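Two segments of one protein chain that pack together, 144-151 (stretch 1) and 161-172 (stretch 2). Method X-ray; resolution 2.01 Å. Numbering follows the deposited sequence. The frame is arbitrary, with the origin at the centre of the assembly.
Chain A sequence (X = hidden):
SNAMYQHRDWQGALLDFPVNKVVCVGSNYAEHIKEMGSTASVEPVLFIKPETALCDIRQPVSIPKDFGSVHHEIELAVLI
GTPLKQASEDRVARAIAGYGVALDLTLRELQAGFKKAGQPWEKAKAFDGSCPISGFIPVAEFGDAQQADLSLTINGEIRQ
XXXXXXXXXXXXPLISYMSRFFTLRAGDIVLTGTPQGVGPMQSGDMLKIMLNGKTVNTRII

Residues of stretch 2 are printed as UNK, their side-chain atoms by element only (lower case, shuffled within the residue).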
ATOM      1  N   ASP A 144     -16.399 -17.644  17.211  1.00 22.68           N
ATOM      2  CA  ASP A 144     -15.659 -16.570  17.844  1.00 17.65           C
ATOM      3  C   ASP A 144     -14.349 -16.391  17.100  1.00 12.09           C
ATOM      4  O   ASP A 144     -13.474 -17.255  17.128  1.00 15.18           O
ATOM      5  CB  ASP A 144     -15.390 -16.924  19.306  1.00 24.89           C
ATOM      6  CG  ASP A 144     -14.656 -15.821  20.058  1.00 31.22           C
ATOM      7  OD1 ASP A 144     -14.189 -14.850  19.422  1.00 23.49           O
ATOM      8  OD2 ASP A 144     -14.534 -15.940  21.298  1.00 34.67           O
ATOM      9  N   ALA A 145     -14.222 -15.245  16.437  1.00 19.27           N
ATOM     10  CA  ALA A 145     -13.065 -14.908  15.608  1.00 15.60           C
ATOM     11  C   ALA A 145     -11.765 -14.850  16.402  1.00 13.67           C
ATOM     12  O   ALA A 145     -10.704 -15.219  15.904  1.00 12.68           O
ATOM     13  CB  ALA A 145     -13.303 -13.596  14.875  1.00 19.25           C
ATOM     14  N   GLN A 146     -11.885 -14.388  17.642  1.00 13.18           N
ATOM     15  CA  GLN A 146     -10.760 -14.233  18.551  1.00 15.87           C
ATOM     16  C   GLN A 146     -10.345 -15.552  19.198  1.00 20.04           C
ATOM     17  O   GLN A 146      -9.556 -15.566  20.137  1.00 22.98           O
ATOM     18  CB  GLN A 146     -11.105 -13.205  19.630  1.00 19.55           C
ATOM     19  CG  GLN A 146      -9.927 -12.381  20.122  1.00 22.46           C
ATOM     20  CD  GLN A 146      -9.283 -11.562  19.024  1.00 13.80           C
ATOM     21  OE1 GLN A 146      -9.875 -10.617  18.510  1.00 17.79           O
ATOM     22  NE2 GLN A 146      -8.060 -11.918  18.665  1.00 10.66           N
ATOM     23  N   GLN A 147     -10.876 -16.658  18.691  1.00 15.68           N
ATOM     24  CA  GLN A 147     -10.542 -17.975  19.223  1.00 20.62           C
ATOM     25  C   GLN A 147     -10.278 -18.970  18.101  1.00 21.04           C
ATOM     26  O   GLN A 147     -10.231 -20.177  18.318  1.00 21.26           O
ATOM     27  CB  GLN A 147     -11.654 -18.484  20.135  1.00 22.56           C
ATOM     28  CG  GLN A 147     -11.582 -17.931  21.541  1.00 28.42           C
ATOM     29  CD  GLN A 147     -12.123 -18.894  22.570  1.00 43.88           C
ATOM     30  OE1 GLN A 147     -11.375 -19.666  23.167  1.00 51.53           O
ATOM     31  NE2 GLN A 147     -13.430 -18.858  22.783  1.00 41.37           N
ATOM     32  N   ALA A 148     -10.106 -18.444  16.896  1.00 17.15           N
ATOM     33  CA  ALA A 148      -9.833 -19.270  15.716  1.00 17.52           C
ATOM     34  C   ALA A 148      -8.426 -19.885  15.656  1.00 15.28           C
ATOM     35  O   ALA A 148      -7.439 -19.242  16.003  1.00 17.25           O
ATOM     36  CB  ALA A 148     -10.114 -18.477  14.447  1.00 14.44           C
ATOM     37  N   ASP A 149      -8.359 -21.133  15.195  1.00 14.71           N
ATOM     38  CA  ASP A 149      -7.115 -21.858  15.027  1.00 18.19           C
ATOM     39  C   ASP A 149      -6.564 -21.722  13.605  1.00 17.63           C
ATOM     40  O   ASP A 149      -7.306 -21.768  12.633  1.00 22.51           O
ATOM     41  CB  ASP A 149      -7.302 -23.331  15.388  1.00 28.08           C
ATOM     42  CG  ASP A 149      -7.532 -23.531  16.880  1.00 38.53           C
ATOM     43  OD1 ASP A 149      -6.547 -23.451  17.668  1.00 28.91           O
ATOM     44  OD2 ASP A 149      -8.703 -23.775  17.259  1.00 42.66           O
ATOM     45  N   LEU A 150      -5.254 -21.554  13.503  1.00 13.73           N
ATOM     46  CA  LEU A 150      -4.579 -21.453  12.219  1.00 15.13           C
ATOM     47  C   LEU A 150      -3.434 -22.450  12.214  1.00 17.31           C
ATOM     48  O   LEU A 150      -2.665 -22.507  13.166  1.00 15.73           O
ATOM     49  CB  LEU A 150      -3.957 -20.063  12.066  1.00 18.98           C
ATOM     50  CG  LEU A 150      -4.813 -18.813  12.164  1.00 19.87           C
ATOM     51  CD1 LEU A 150      -3.944 -17.611  12.480  1.00 18.66           C
ATOM     52  CD2 LEU A 150      -5.558 -18.613  10.867  1.00 23.48           C
ATOM     53  N   SER A 151      -3.289 -23.207  11.135  1.00 10.60           N
ATOM     54  CA  SER A 151      -2.183 -24.139  11.048  1.00 14.79           C
ATOM     55  C   SER A 151      -1.661 -24.195   9.627  1.00 12.13           C
ATOM     56  O   SER A 151      -2.418 -24.088   8.662  1.00 11.98           O
ATOM     57  CB  SER A 151      -2.590 -25.528  11.534  1.00 29.91           C
ATOM     58  OG  SER A 151      -3.613 -26.054  10.719  1.00 42.70           O
ATOM     59  N   UNK A 161       1.349 -23.262  13.964  1.00 15.04           N
ATOM     60  CA  UNK A 161       0.056 -23.639  14.535  1.00 18.69           C
ATOM     61  C   UNK A 161      -0.252 -22.669  15.658  1.00 26.03           C
ATOM     62  O   UNK A 161       0.465 -22.647  16.656  1.00 21.32           O
ATOM     63  c   UNK A 161      -1.191 -27.131  15.908  1.00 32.89           C
ATOM     64  c   UNK A 161      -1.221 -25.627  15.617  1.00 22.54           C
ATOM     65  n   UNK A 161      -1.639 -27.521  17.105  1.00 31.60           N
ATOM     66  c   UNK A 161       0.115 -25.091  15.060  1.00 21.06           C
ATOM     67  o   UNK A 161      -0.766 -27.928  15.068  1.00 30.62           O
ATOM     68  N   UNK A 162      -1.339 -21.914  15.544  1.00 19.25           N
ATOM     69  CA  UNK A 162      -1.600 -20.878  16.518  1.00 19.13           C
ATOM     70  C   UNK A 162      -3.078 -20.603  16.675  1.00 20.38           C
ATOM     71  O   UNK A 162      -3.908 -21.274  16.071  1.00 17.02           O
ATOM     72  N   UNK A 163      -3.404 -19.628  17.509  1.00 15.09           N
ATOM     73  CA  UNK A 163      -4.792 -19.296  17.743  1.00 20.84           C
ATOM     74  C   UNK A 163      -4.904 -17.800  17.946  1.00 17.22           C
ATOM     75  O   UNK A 163      -4.059 -17.201  18.618  1.00 12.89           O
ATOM     76  c   UNK A 163      -5.329 -20.066  18.946  1.00 15.20           C
ATOM     77  c   UNK A 163      -6.828 -19.916  19.114  1.00 20.23           C
ATOM     78  n   UNK A 163      -7.585 -20.943  18.716  1.00 14.13           N
ATOM     79  o   UNK A 163      -7.304 -18.888  19.599  1.00 15.06           O
ATOM     80  N   UNK A 164      -5.931 -17.195  17.357  1.00 12.17           N
ATOM     81  CA  UNK A 164      -6.088 -15.738  17.423  1.00 15.06           C
ATOM     82  C   UNK A 164      -6.302 -15.196  18.838  1.00 18.57           C
ATOM     83  O   UNK A 164      -6.263 -13.978  19.056  1.00 13.09           O
ATOM     84  o   UNK A 164      -8.464 -15.804  16.924  1.00 19.82           O
ATOM     85  c   UNK A 164      -6.924 -15.644  15.059  1.00 17.09           C
ATOM     86  c   UNK A 164      -7.211 -15.239  16.506  1.00 17.86           C
ATOM     87  N   UNK A 165      -6.529 -16.081  19.807  1.00 17.39           N
ATOM     88  CA  UNK A 165      -6.623 -15.614  21.190  1.00 15.26           C
ATOM     89  C   UNK A 165      -5.303 -14.992  21.636  1.00 22.20           C
ATOM     90  O   UNK A 165      -5.257 -14.247  22.623  1.00 17.98           O
ATOM     91  n   UNK A 165      -6.513 -21.066  21.918  1.00 22.93           N
ATOM     92  c   UNK A 165      -7.036 -16.734  22.150  1.00 17.15           C
ATOM     93  c   UNK A 165      -7.623 -20.561  22.442  1.00 26.04           C
ATOM     94  c   UNK A 165      -5.950 -17.775  22.420  1.00 18.55           C
ATOM     95  c   UNK A 165      -6.357 -18.745  23.542  1.00 23.60           C
ATOM     96  n   UNK A 165      -7.578 -19.474  23.208  1.00 28.40           N
ATOM     97  n   UNK A 165      -8.784 -21.145  22.199  1.00 29.99           N
ATOM     98  N   UNK A 166      -4.227 -15.279  20.905  1.00 13.99           N
ATOM     99  CA  UNK A 166      -2.915 -14.789  21.301  1.00 11.85           C
ATOM    100  C   UNK A 166      -2.584 -13.430  20.674  1.00 18.24           C
ATOM    101  O   UNK A 166      -1.526 -12.871  20.928  1.00 21.47           O
ATOM    102  o   UNK A 166      -2.436 -16.930  23.043  1.00 32.58           O
ATOM    103  o   UNK A 166      -1.553 -18.174  21.482  1.00 37.16           O
ATOM    104  c   UNK A 166      -1.829 -15.833  21.001  1.00 18.42           C
ATOM    105  c   UNK A 166      -1.943 -17.068  21.903  1.00 27.49           C
ATOM    106  N   UNK A 167      -3.495 -12.889  19.872  1.00 12.27           N
ATOM    107  CA  UNK A 167      -3.284 -11.546  19.320  1.00 21.65           C
ATOM    108  C   UNK A 167      -3.014 -10.547  20.435  1.00 20.75           C
ATOM    109  O   UNK A 167      -3.711 -10.548  21.450  1.00 16.36           O
ATOM    110  c   UNK A 167      -5.946 -12.563  14.696  1.00 29.08           C
ATOM    111 se   UNK A 167      -6.130 -11.249  16.080  0.75 24.37          SE
ATOM    112  c   UNK A 167      -4.583 -11.769  17.151  1.00 22.09           C
ATOM    113  c   UNK A 167      -4.495 -11.077  18.498  1.00 15.42           C
ATOM    114  N   UNK A 168      -2.003  -9.704  20.242  1.00 11.68           N
ATOM    115  CA  UNK A 168      -1.688  -8.635  21.187  1.00 11.18           C
ATOM    116  C   UNK A 168      -2.737  -7.535  21.095  1.00 11.72           C
ATOM    117  O   UNK A 168      -3.255  -7.088  22.105  1.00 15.69           O
ATOM    118  c   UNK A 168      -0.099  -6.733  21.682  1.00 22.37           C
ATOM    119  c   UNK A 168       0.802  -9.075  21.381  1.00 18.36           C
ATOM    120  c   UNK A 168       2.217  -8.709  20.924  1.00 19.21           C
ATOM    121  c   UNK A 168      -0.269  -8.058  20.948  1.00 22.49           C
ATOM    122  N   UNK A 169      -3.064  -7.110  19.880  1.00  7.10           N
ATOM    123  CA  UNK A 169      -4.198  -6.216  19.690  1.00 11.38           C
ATOM    124  C   UNK A 169      -5.313  -7.019  19.017  1.00 13.57           C
ATOM    125  O   UNK A 169      -5.143  -7.479  17.895  1.00 17.48           O
ATOM    126  c   UNK A 169      -3.827  -4.989  18.817  1.00 21.46           C
ATOM    127  c   UNK A 169      -4.964  -3.943  18.828  1.00 21.66           C
ATOM    128  o   UNK A 169      -2.620  -4.386  19.309  1.00 19.11           O
ATOM    129  N   UNK A 170      -6.443  -7.226  19.721  1.00 14.79           N
ATOM    130  CA  UNK A 170      -7.561  -8.031  19.223  1.00 14.10           C
ATOM    131  C   UNK A 170      -8.171  -7.421  17.966  1.00 10.04           C
ATOM    132  O   UNK A 170      -7.959  -6.236  17.704  1.00 12.38           O
ATOM    133  c   UNK A 170      -8.566  -7.975  20.377  1.00 15.88           C
ATOM    134  c   UNK A 170      -7.743  -7.678  21.564  1.00 14.91           C
ATOM    135  c   UNK A 170      -6.730  -6.700  21.064  1.00 18.72           C
ATOM    136  N   UNK A 171      -8.914  -8.228  17.210  1.00  7.84           N
ATOM    137  CA  UNK A 171      -9.447  -7.837  15.900  1.00 12.55           C
ATOM    138  C   UNK A 171     -10.197  -6.507  15.862  1.00  9.66           C
ATOM    139  O   UNK A 171      -9.918  -5.640  15.030  1.00 11.50           O
ATOM    140  c   UNK A 171     -10.483 -11.423  14.819  1.00 18.92           C
ATOM    141  c   UNK A 171     -11.155  -8.430  14.145  1.00 13.51           C
ATOM    142  c   UNK A 171      -9.593 -10.205  15.014  1.00 17.08           C
ATOM    143  c   UNK A 171     -10.387  -8.934  15.349  1.00 14.26           C
ATOM    144  N   UNK A 172     -11.174  -6.353  16.742  1.00  8.12           N
ATOM    145  CA  UNK A 172     -12.014  -5.160  16.703  1.00  8.68           C
ATOM    146  C   UNK A 172     -11.272  -3.840  16.990  1.00 14.89           C
ATOM    147  O   UNK A 172     -11.274  -2.942  16.155  1.00 13.44           O
ATOM    148  c   UNK A 172     -13.277  -5.340  17.570  1.00 14.01           C
ATOM    149  c   UNK A 172     -15.085  -7.114  17.764  1.00 21.06           C
ATOM    150  c   UNK A 172     -14.243  -6.279  16.838  1.00 17.24           C
ATOM    151  c   UNK A 172     -13.945  -4.008  17.838  1.00 10.38           C
TER
HETATM  152  O   HOH W   1     -11.859  -8.550  18.648  1.00 14.46           O
HETATM  153  O   HOH W   2      -9.919 -17.576  24.174  1.00 30.74           O
HETATM  154  O   HOH W   3      -6.083 -23.650  20.341  1.00 25.12           O
HETATM  155  O   HOH W   4      -4.206 -23.865  16.786  1.00 29.18           O

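Position 161 carries three carbons in a row, the third bearing one oxygen and one nitrogen; its second carbon lies 4.3 Å from Ser-151 CB. A carboxamide on a two-carbon spacer makes it Gln-161. It pairs with Ser-151, the two CA atoms 4.2 Å apart, and its extended chain leaves the polar end exposed, where an amide is at ease.

Position 162 has no side-chain atoms, so it is Gly-162. Its N donates to Leu-150 O (2.8 Å), and its O accepts from Leu-150 N (2.9 Å), the reciprocal pair of an antiparallel ladder. Backbone atoms make this pairing, so no side chain is needed for it.

At position 163 two carbons lead to one oxygen and one nitrogen, the nitrogen 2.8 Å from Gln-147 O and 2.9 Å from Asp-149 OD1. This short carboxamide is Asn-163. Its ND2 donates to both oxygens, while its OD1 accepts from the backbone N of position 165 (2.9 Å). An amide suits this buried site because it donates and accepts at once.

Position 164 has one carbon carrying an oxygen and a carbon; the oxygen lies 2.5 Å from Ala-145 O. A branched hydroxyl side chain makes it Thr-164. Its OG1 donates to that carbonyl and accepts a weak bond from Ala-148 N (3.1 Å). Its backbone N donates to Ala-148 O (2.9 Å), so the residue holds the turn of stretch 1 from both side chain and main chain.

Position 165 shows three carbons, a nitrogen, then a carbon with two more nitrogens, one of them 3.1 Å from Gln-147 OE1: the guanidinium of Arg-165. Its NH2 donates to that oxygen, which lies at the edge of the group, near its plane. The long side chain thus reaches a polar partner at the exposed margin, and waters 2 and 3 extend its links to Gln-147 and Asp-149.

Position 166 has two carbons, the second with two oxygens, and no contact with stretch 1: Asp-166. Its CA-to-CB bond points away, and its carboxylate suits an exposed place.

Position 167 is unbranched: two carbons, selenium, one carbon, the selenium 3.3 Å from Gln-146 NE2. This is Met-167, present as selenomethionine; its apolar chain is buried.

Position 168, four carbons forked at the first with one arm two carbons long, is out of reach: Ile-168, whose side chain this contact does not explain. Position 169, one carbon bearing an oxygen and a carbon, also without contact, is Thr-169; a hydroxyl suits its partly exposed place.

At position 170 three carbons close a ring onto the backbone N, and CB lies 3.5 Å from Gln-146 OE1: Pro-170. At the N-cap position, lacking an NH costs little.

Position 171 repeats the forked four-carbon pattern, its longer arm ending 3.6 Å from Ala-145 CB: Ile-171, apolar against apolar. Its backbone N donates to Gln-146 OE1 (2.9 Å). Position 172, four carbons forked at the first with one arm two carbons long, is Ile-172, whose N reaches Gln-146 OE1 through water 1.

The contact begins as an antiparallel ladder and continues as a polar clasp. At the strand's end Asn-163, and just past it Thr-164, satisfy backbone groups of stretch 1, while Gln-146 reciprocates: its NE2 donates to Thr-164 O (2.8 Å) and its OE1 receives the helix-start NH of Ile-171.

Stretch 2, residues 161-172: QGNTRDMITPII
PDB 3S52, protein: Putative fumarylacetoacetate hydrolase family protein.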